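PDB 1RZ3: Rbstp0775 protein from Geobacillus stearothermophilus, which is of unknown function but probably binds ATP and acts as a kinase of the phosphoribulokinase/uridine kinase family, with a P-loop NTPase fold. Local coordinates for residues A[80-94]-A[130-144]. Numbering follows the deposited sequence.
Sequences YYLQWDVEWLTHQLF and IEGVFLQRKEWRPFF
Phe94 lays its ring flat over the five-membered ring of Trp140, centroids 3.9 Å apart and planes 23° apart. The second face of the indole rests on Arg137 CD, so the broad indole is sandwiched between Phe94 and the aliphatic part of Arg137. In the indole plane, Trp140 NE1 points at Val86 O in a long, weak but nearly straight hydrogen bond (3.3 Å, 166°); the same carbonyl already accepts from Thr90 N and, on its opposite face, Thr90 OG1. Arginine suits position 137 because its long chain, bent at chi3 (87°), lets both terminal nitrogens hydrogen-bond to one carbonyl oxygen, Tyr80 O (NH2 3.0 Å, NH1 3.1 Å), which lies close to the guanidinium plane. Val86 CG2 covers one face of that group, and Arg137 CZ lies 4.4 Å from the centroid of the Tyr80 ring, over its face, a cation-pi contact. Tyr80 also meets Phe134 edge-to-face, and Trp84 CZ3 reaches the edge of Phe134 while Trp84 NE1 donates a hydrogen bond to Met58 O. Aromatic surfaces thus join helices 75-82 and 86-94 to the chain leaving strand 127-132 of the parallel sheet, and carbonyl and tyrosine pi cloud probably ease the buried arginine's charge.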
loop_
_atom_site.group_PDB
_atom_site.type_symbol
_atom_site.label_atom_id
_atom_site.label_comp_id
_atom_site.label_asym_id
_atom_site.label_seq_id
_atom_site.Cartn_x
_atom_site.Cartn_y
_atom_site.Cartn_z
ATOM N N TYR A 80 -3.166 12.165 -6.331
ATOM C CA TYR A 80 -3.584 10.892 -6.904
ATOM C C TYR A 80 -2.788 10.404 -8.115
ATOM O O TYR A 80 -2.503 9.209 -8.234
ATOM C CB TYR A 80 -5.067 10.939 -7.289
ATOM C CG TYR A 80 -5.624 9.581 -7.666
ATOM C CD1 TYR A 80 -5.956 8.646 -6.682
ATOM C CD2 TYR A 80 -5.757 9.206 -9.004
ATOM C CE1 TYR A 80 -6.399 7.374 -7.017
ATOM C CE2 TYR A 80 -6.200 7.935 -9.352
ATOM C CZ TYR A 80 -6.518 7.023 -8.354
ATOM O OH TYR A 80 -6.945 5.762 -8.690
ATOM N N TYR A 81 -2.427 11.319 -9.010
ATOM C CA TYR A 81 -1.719 10.937 -10.234
ATOM C C TYR A 81 -0.225 11.211 -10.329
ATOM O O TYR A 81 0.488 10.504 -11.042
ATOM C CB TYR A 81 -2.396 11.593 -11.441
ATOM C CG TYR A 81 -3.675 10.925 -11.877
ATOM C CD1 TYR A 81 -3.660 9.630 -12.390
ATOM C CD2 TYR A 81 -4.897 11.588 -11.790
ATOM C CE1 TYR A 81 -4.829 9.007 -12.807
ATOM C CE2 TYR A 81 -6.078 10.977 -12.209
ATOM C CZ TYR A 81 -6.032 9.684 -12.715
ATOM O OH TYR A 81 -7.183 9.061 -13.126
ATOM N N LEU A 82 0.258 12.227 -9.628
ATOM C CA LEU A 82 1.673 12.566 -9.722
ATOM C C LEU A 82 2.556 12.149 -8.557
ATOM O O LEU A 82 3.761 11.977 -8.733
ATOM C CB LEU A 82 1.822 14.075 -9.947
ATOM C CG LEU A 82 1.009 14.646 -11.114
ATOM C CD1 LEU A 82 1.316 16.128 -11.266
ATOM C CD2 LEU A 82 1.333 13.891 -12.397
ATOM N N GLN A 83 1.974 11.990 -7.373
ATOM C CA GLN A 83 2.759 11.629 -6.196
ATOM C C GLN A 83 3.519 10.307 -6.343
ATOM O O GLN A 83 4.596 10.132 -5.758
ATOM C CB GLN A 83 1.866 11.592 -4.954
ATOM C CG GLN A 83 2.642 11.389 -3.662
ATOM C CD GLN A 83 2.022 12.127 -2.496
ATOM O OE1 GLN A 83 1.793 13.333 -2.571
ATOM N NE2 GLN A 83 1.753 11.410 -1.410
ATOM N N TRP A 84 2.944 9.377 -7.101
ATOM C CA TRP A 84 3.574 8.082 -7.358
ATOM C C TRP A 84 3.783 7.931 -8.858
ATOM O O TRP A 84 2.908 8.291 -9.645
ATOM C CB TRP A 84 2.682 6.924 -6.890
ATOM C CG TRP A 84 2.636 6.740 -5.417
ATOM C CD1 TRP A 84 3.483 5.986 -4.657
ATOM C CD2 TRP A 84 1.729 7.367 -4.507
ATOM N NE1 TRP A 84 3.161 6.108 -3.326
ATOM C CE2 TRP A 84 2.087 6.951 -3.205
ATOM C CE3 TRP A 84 0.648 8.245 -4.665
ATOM C CZ2 TRP A 84 1.402 7.382 -2.065
ATOM C CZ3 TRP A 84 -0.034 8.675 -3.530
ATOM C CH2 TRP A 84 0.347 8.243 -2.249
ATOM N N ASP A 85 4.944 7.414 -9.252
ATOM C CA ASP A 85 5.220 7.170 -10.664
ATOM C C ASP A 85 4.604 5.790 -10.856
ATOM O O ASP A 85 5.289 4.763 -10.768
ATOM C CB ASP A 85 6.727 7.114 -10.923
ATOM C CG ASP A 85 7.056 7.032 -12.394
ATOM O OD1 ASP A 85 6.237 6.477 -13.156
ATOM O OD2 ASP A 85 8.142 7.505 -12.787
ATOM N N VAL A 86 3.295 5.778 -11.086
ATOM C CA VAL A 86 2.536 4.545 -11.235
ATOM C C VAL A 86 3.119 3.536 -12.216
ATOM O O VAL A 86 3.232 2.354 -11.897
ATOM C CB VAL A 86 1.078 4.861 -11.634
ATOM C CG1 VAL A 86 0.282 3.578 -11.787
ATOM C CG2 VAL A 86 0.446 5.760 -10.579
ATOM N N GLU A 87 3.496 4.001 -13.400
ATOM C CA GLU A 87 4.053 3.119 -14.422
ATOM C C GLU A 87 5.410 2.525 -14.036
ATOM O O GLU A 87 5.659 1.341 -14.258
ATOM C CB GLU A 87 4.163 3.886 -15.741
ATOM C CG GLU A 87 4.828 3.140 -16.872
ATOM C CD GLU A 87 4.909 4.000 -18.124
ATOM O OE1 GLU A 87 5.231 5.203 -17.999
ATOM O OE2 GLU A 87 4.658 3.480 -19.224
ATOM N N TRP A 88 6.290 3.341 -13.464
ATOM C CA TRP A 88 7.603 2.845 -13.059
ATOM C C TRP A 88 7.423 1.787 -11.967
ATOM O O TRP A 88 8.059 0.727 -12.004
ATOM C CB TRP A 88 8.480 3.989 -12.531
ATOM C CG TRP A 88 9.911 3.586 -12.290
ATOM C CD1 TRP A 88 10.930 3.591 -13.201
ATOM C CD2 TRP A 88 10.466 3.069 -11.074
ATOM N NE1 TRP A 88 12.084 3.108 -12.628
ATOM C CE2 TRP A 88 11.827 2.780 -11.322
ATOM C CE3 TRP A 88 9.943 2.817 -9.795
ATOM C CZ2 TRP A 88 12.674 2.254 -10.342
ATOM C CZ3 TRP A 88 10.786 2.292 -8.821
ATOM C CH2 TRP A 88 12.138 2.017 -9.101
ATOM N N LEU A 89 6.549 2.069 -11.001
ATOM C CA LEU A 89 6.305 1.126 -9.908
ATOM C C LEU A 89 5.680 -0.163 -10.417
ATOM O O LEU A 89 5.965 -1.247 -9.900
ATOM C CB LEU A 89 5.416 1.768 -8.842
ATOM C CG LEU A 89 6.167 2.838 -8.042
ATOM C CD1 LEU A 89 5.182 3.683 -7.260
ATOM C CD2 LEU A 89 7.188 2.165 -7.116
ATOM N N THR A 90 4.831 -0.056 -11.434
ATOM C CA THR A 90 4.215 -1.252 -11.996
ATOM C C THR A 90 5.326 -2.130 -12.576
ATOM O O THR A 90 5.364 -3.338 -12.354
ATOM C CB THR A 90 3.232 -0.913 -13.138
ATOM O OG1 THR A 90 2.185 -0.070 -12.643
ATOM C CG2 THR A 90 2.623 -2.192 -13.704
ATOM N N HIS A 91 6.229 -1.503 -13.323
ATOM C CA HIS A 91 7.342 -2.211 -13.959
ATOM C C HIS A 91 8.405 -2.723 -12.992
ATOM O O HIS A 91 8.833 -3.874 -13.078
ATOM C CB HIS A 91 8.044 -1.297 -14.970
ATOM C CG HIS A 91 7.302 -1.109 -16.257
ATOM N ND1 HIS A 91 5.958 -0.804 -16.310
ATOM C CD2 HIS A 91 7.734 -1.130 -17.542
ATOM C CE1 HIS A 91 5.594 -0.645 -17.570
ATOM N NE2 HIS A 91 6.653 -0.837 -18.338
ATOM N N GLN A 92 8.829 -1.863 -12.074
ATOM C CA GLN A 92 9.903 -2.214 -11.153
ATOM C C GLN A 92 9.536 -2.833 -9.814
ATOM O O GLN A 92 10.410 -3.355 -9.116
ATOM C CB GLN A 92 10.786 -0.986 -10.920
ATOM C CG GLN A 92 11.372 -0.409 -12.205
ATOM C CD GLN A 92 12.046 -1.461 -13.062
ATOM O OE1 GLN A 92 12.736 -2.344 -12.550
ATOM N NE2 GLN A 92 11.857 -1.370 -14.377
ATOM N N LEU A 93 8.263 -2.775 -9.441
ATOM C CA LEU A 93 7.849 -3.357 -8.173
ATOM C C LEU A 93 6.757 -4.417 -8.313
ATOM O O LEU A 93 7.004 -5.609 -8.124
ATOM C CB LEU A 93 7.376 -2.258 -7.208
ATOM C CG LEU A 93 6.838 -2.700 -5.838
ATOM C CD1 LEU A 93 7.900 -3.476 -5.089
ATOM C CD2 LEU A 93 6.420 -1.472 -5.035
ATOM N N PHE A 94 5.553 -3.984 -8.657
ATOM C CA PHE A 94 4.425 -4.901 -8.754
ATOM C C PHE A 94 4.591 -6.107 -9.671
ATOM O O PHE A 94 4.296 -7.229 -9.256
ATOM C CB PHE A 94 3.159 -4.109 -9.095
ATOM C CG PHE A 94 2.740 -3.173 -7.991
ATOM C CD1 PHE A 94 2.119 -3.665 -6.844
ATOM C CD2 PHE A 94 3.036 -1.817 -8.061
ATOM C CE1 PHE A 94 1.804 -2.817 -5.782
ATOM C CE2 PHE A 94 2.726 -0.960 -7.007
ATOM C CZ PHE A 94 2.108 -1.462 -5.864
ATOM N N ILE A 130 1.975 -5.304 1.162
ATOM C CA ILE A 130 2.097 -3.929 0.702
ATOM C C ILE A 130 0.966 -3.089 1.286
ATOM O O ILE A 130 -0.205 -3.452 1.168
ATOM C CB ILE A 130 2.025 -3.874 -0.844
ATOM C CG1 ILE A 130 3.116 -4.776 -1.434
ATOM C CG2 ILE A 130 2.173 -2.438 -1.332
ATOM C CD1 ILE A 130 3.063 -4.916 -2.935
ATOM N N GLU A 131 1.316 -1.976 1.930
ATOM C CA GLU A 131 0.308 -1.093 2.504
ATOM C C GLU A 131 0.484 0.311 1.949
ATOM O O GLU A 131 1.608 0.768 1.746
ATOM C CB GLU A 131 0.411 -1.071 4.039
ATOM C CG GLU A 131 1.710 -0.504 4.606
ATOM C CD GLU A 131 1.656 0.998 4.852
ATOM O OE1 GLU A 131 0.621 1.629 4.538
ATOM O OE2 GLU A 131 2.656 1.547 5.365
ATOM N N GLY A 132 -0.632 0.986 1.691
ATOM C CA GLY A 132 -0.563 2.339 1.168
ATOM C C GLY A 132 -1.910 2.836 0.700
ATOM O O GLY A 132 -2.898 2.106 0.741
ATOM N N VAL A 133 -1.961 4.087 0.258
ATOM C CA VAL A 133 -3.208 4.648 -0.235
ATOM C C VAL A 133 -3.325 4.382 -1.733
ATOM O O VAL A 133 -2.313 4.246 -2.430
ATOM C CB VAL A 133 -3.272 6.174 0.022
ATOM C CG1 VAL A 133 -2.136 6.872 -0.694
ATOM C CG2 VAL A 133 -4.610 6.723 -0.432
ATOM N N PHE A 134 -4.563 4.287 -2.211
ATOM C CA PHE A 134 -4.862 4.058 -3.619
ATOM C C PHE A 134 -4.182 2.803 -4.174
ATOM O O PHE A 134 -3.697 2.818 -5.301
ATOM C CB PHE A 134 -4.420 5.266 -4.465
ATOM C CG PHE A 134 -4.786 6.607 -3.875
ATOM C CD1 PHE A 134 -6.082 6.867 -3.438
ATOM C CD2 PHE A 134 -3.832 7.624 -3.786
ATOM C CE1 PHE A 134 -6.430 8.122 -2.922
ATOM C CE2 PHE A 134 -4.167 8.888 -3.272
ATOM C CZ PHE A 134 -5.470 9.134 -2.839
ATOM N N LEU A 135 -4.150 1.724 -3.396
ATOM C CA LEU A 135 -3.505 0.490 -3.845
ATOM C C LEU A 135 -4.243 -0.228 -4.964
ATOM O O LEU A 135 -3.635 -0.957 -5.746
ATOM C CB LEU A 135 -3.362 -0.500 -2.689
ATOM C CG LEU A 135 -2.362 -0.240 -1.566
ATOM C CD1 LEU A 135 -2.279 -1.508 -0.704
ATOM C CD2 LEU A 135 -0.987 0.095 -2.142
ATOM N N GLN A 136 -5.558 -0.040 -5.028
ATOM C CA GLN A 136 -6.355 -0.726 -6.029
ATOM C C GLN A 136 -6.559 -0.004 -7.349
ATOM O O GLN A 136 -7.552 -0.228 -8.041
ATOM C CB GLN A 136 -7.694 -1.133 -5.412
ATOM C CG GLN A 136 -7.501 -2.115 -4.262
ATOM C CD GLN A 136 -8.799 -2.539 -3.624
ATOM O OE1 GLN A 136 -9.357 -1.836 -2.772
ATOM N NE2 GLN A 136 -9.298 -3.688 -4.039
ATOM N N ARG A 137 -5.619 0.863 -7.713
ATOM C CA ARG A 137 -5.741 1.523 -8.999
ATOM C C ARG A 137 -5.548 0.401 -10.031
ATOM O O ARG A 137 -4.832 -0.573 -9.777
ATOM C CB ARG A 137 -4.704 2.646 -9.150
ATOM C CG ARG A 137 -3.276 2.289 -8.827
ATOM C CD ARG A 137 -2.359 3.499 -9.066
ATOM N NE ARG A 137 -2.238 4.411 -7.926
ATOM C CZ ARG A 137 -2.490 5.718 -7.976
ATOM N NH1 ARG A 137 -2.894 6.284 -9.108
ATOM N NH2 ARG A 137 -2.294 6.474 -6.905
ATOM N N LYS A 138 -6.210 0.531 -11.175
ATOM C CA LYS A 138 -6.185 -0.490 -12.222
ATOM C C LYS A 138 -4.839 -1.098 -12.597
ATOM O O LYS A 138 -4.757 -2.288 -12.900
ATOM C CB LYS A 138 -6.857 0.052 -13.486
ATOM C CG LYS A 138 -6.175 1.268 -14.077
ATOM C CD LYS A 138 -6.912 1.757 -15.324
ATOM C CE LYS A 138 -6.242 2.991 -15.924
ATOM N NZ LYS A 138 -6.168 4.128 -14.958
ATOM N N GLU A 139 -3.789 -0.287 -12.582
ATOM C CA GLU A 139 -2.460 -0.754 -12.946
ATOM C C GLU A 139 -1.847 -1.768 -11.978
ATOM O O GLU A 139 -1.119 -2.676 -12.401
ATOM C CB GLU A 139 -1.506 0.443 -13.071
ATOM C CG GLU A 139 -1.843 1.458 -14.166
ATOM C CD GLU A 139 -3.040 2.353 -13.851
ATOM O OE1 GLU A 139 -3.412 2.502 -12.666
ATOM O OE2 GLU A 139 -3.601 2.933 -14.805
ATOM N N TRP A 140 -2.141 -1.614 -10.688
ATOM C CA TRP A 140 -1.574 -2.484 -9.659
ATOM C C TRP A 140 -2.434 -3.674 -9.227
ATOM O O TRP A 140 -1.908 -4.719 -8.837
ATOM C CB TRP A 140 -1.212 -1.644 -8.431
ATOM C CG TRP A 140 -0.281 -0.490 -8.728
ATOM C CD1 TRP A 140 0.539 -0.348 -9.816
ATOM C CD2 TRP A 140 -0.025 0.642 -7.887
ATOM N NE1 TRP A 140 1.291 0.798 -9.700
ATOM C CE2 TRP A 140 0.966 1.425 -8.526
ATOM C CE3 TRP A 140 -0.531 1.067 -6.652
ATOM C CZ2 TRP A 140 1.457 2.609 -7.972
ATOM C CZ3 TRP A 140 -0.042 2.242 -6.098
ATOM C CH2 TRP A 140 0.942 3.001 -6.758
ATOM N N ARG A 141 -3.752 -3.514 -9.297
ATOM C CA ARG A 141 -4.703 -4.569 -8.915
ATOM C C ARG A 141 -4.385 -6.020 -9.293
ATOM O O ARG A 141 -4.478 -6.923 -8.457
ATOM C CB ARG A 141 -6.096 -4.268 -9.492
ATOM C CG ARG A 141 -6.841 -3.132 -8.863
ATOM C CD ARG A 141 -8.352 -3.331 -9.049
ATOM N NE ARG A 141 -8.823 -3.192 -10.429
ATOM C CZ ARG A 141 -9.143 -2.033 -11.002
ATOM N NH1 ARG A 141 -9.037 -0.904 -10.320
ATOM N NH2 ARG A 141 -9.602 -2.005 -12.247
ATOM N N PRO A 142 -4.024 -6.267 -10.562
ATOM C CA PRO A 142 -3.724 -7.633 -11.002
ATOM C C PRO A 142 -2.645 -8.361 -10.222
ATOM O O PRO A 142 -2.584 -9.583 -10.247
ATOM C CB PRO A 142 -3.319 -7.455 -12.467
ATOM C CG PRO A 142 -3.937 -6.131 -12.862
ATOM C CD PRO A 142 -3.741 -5.297 -11.635
ATOM N N PHE A 143 -1.800 -7.616 -9.520
ATOM C CA PHE A 143 -0.698 -8.239 -8.801
ATOM C C PHE A 143 -0.928 -8.557 -7.333
ATOM O O PHE A 143 -0.008 -9.010 -6.648
ATOM C CB PHE A 143 0.551 -7.377 -8.995
ATOM C CG PHE A 143 0.882 -7.148 -10.442
ATOM C CD1 PHE A 143 1.354 -8.193 -11.229
ATOM C CD2 PHE A 143 0.629 -5.918 -11.043
ATOM C CE1 PHE A 143 1.563 -8.020 -12.596
ATOM C CE2 PHE A 143 0.833 -5.734 -12.409
ATOM C CZ PHE A 143 1.300 -6.790 -13.187
ATOM N N PHE A 144 -2.150 -8.331 -6.854
ATOM C CA PHE A 144 -2.511 -8.630 -5.465
ATOM C C PHE A 144 -3.374 -9.886 -5.424
ATOM O O PHE A 144 -4.305 -10.028 -6.218
ATOM C CB PHE A 144 -3.321 -7.483 -4.844
ATOM C CG PHE A 144 -2.513 -6.263 -4.527
ATOM C CD1 PHE A 144 -1.699 -6.229 -3.400
ATOM C CD2 PHE A 144 -2.568 -5.144 -5.350
ATOM C CE1 PHE A 144 -0.947 -5.090 -3.097
ATOM C CE2 PHE A 144 -1.821 -4.002 -5.056
ATOM C CZ PHE A 144 -1.009 -3.978 -3.926
HETATM O O HOH W 1 -7.586 6.351 -13.492
#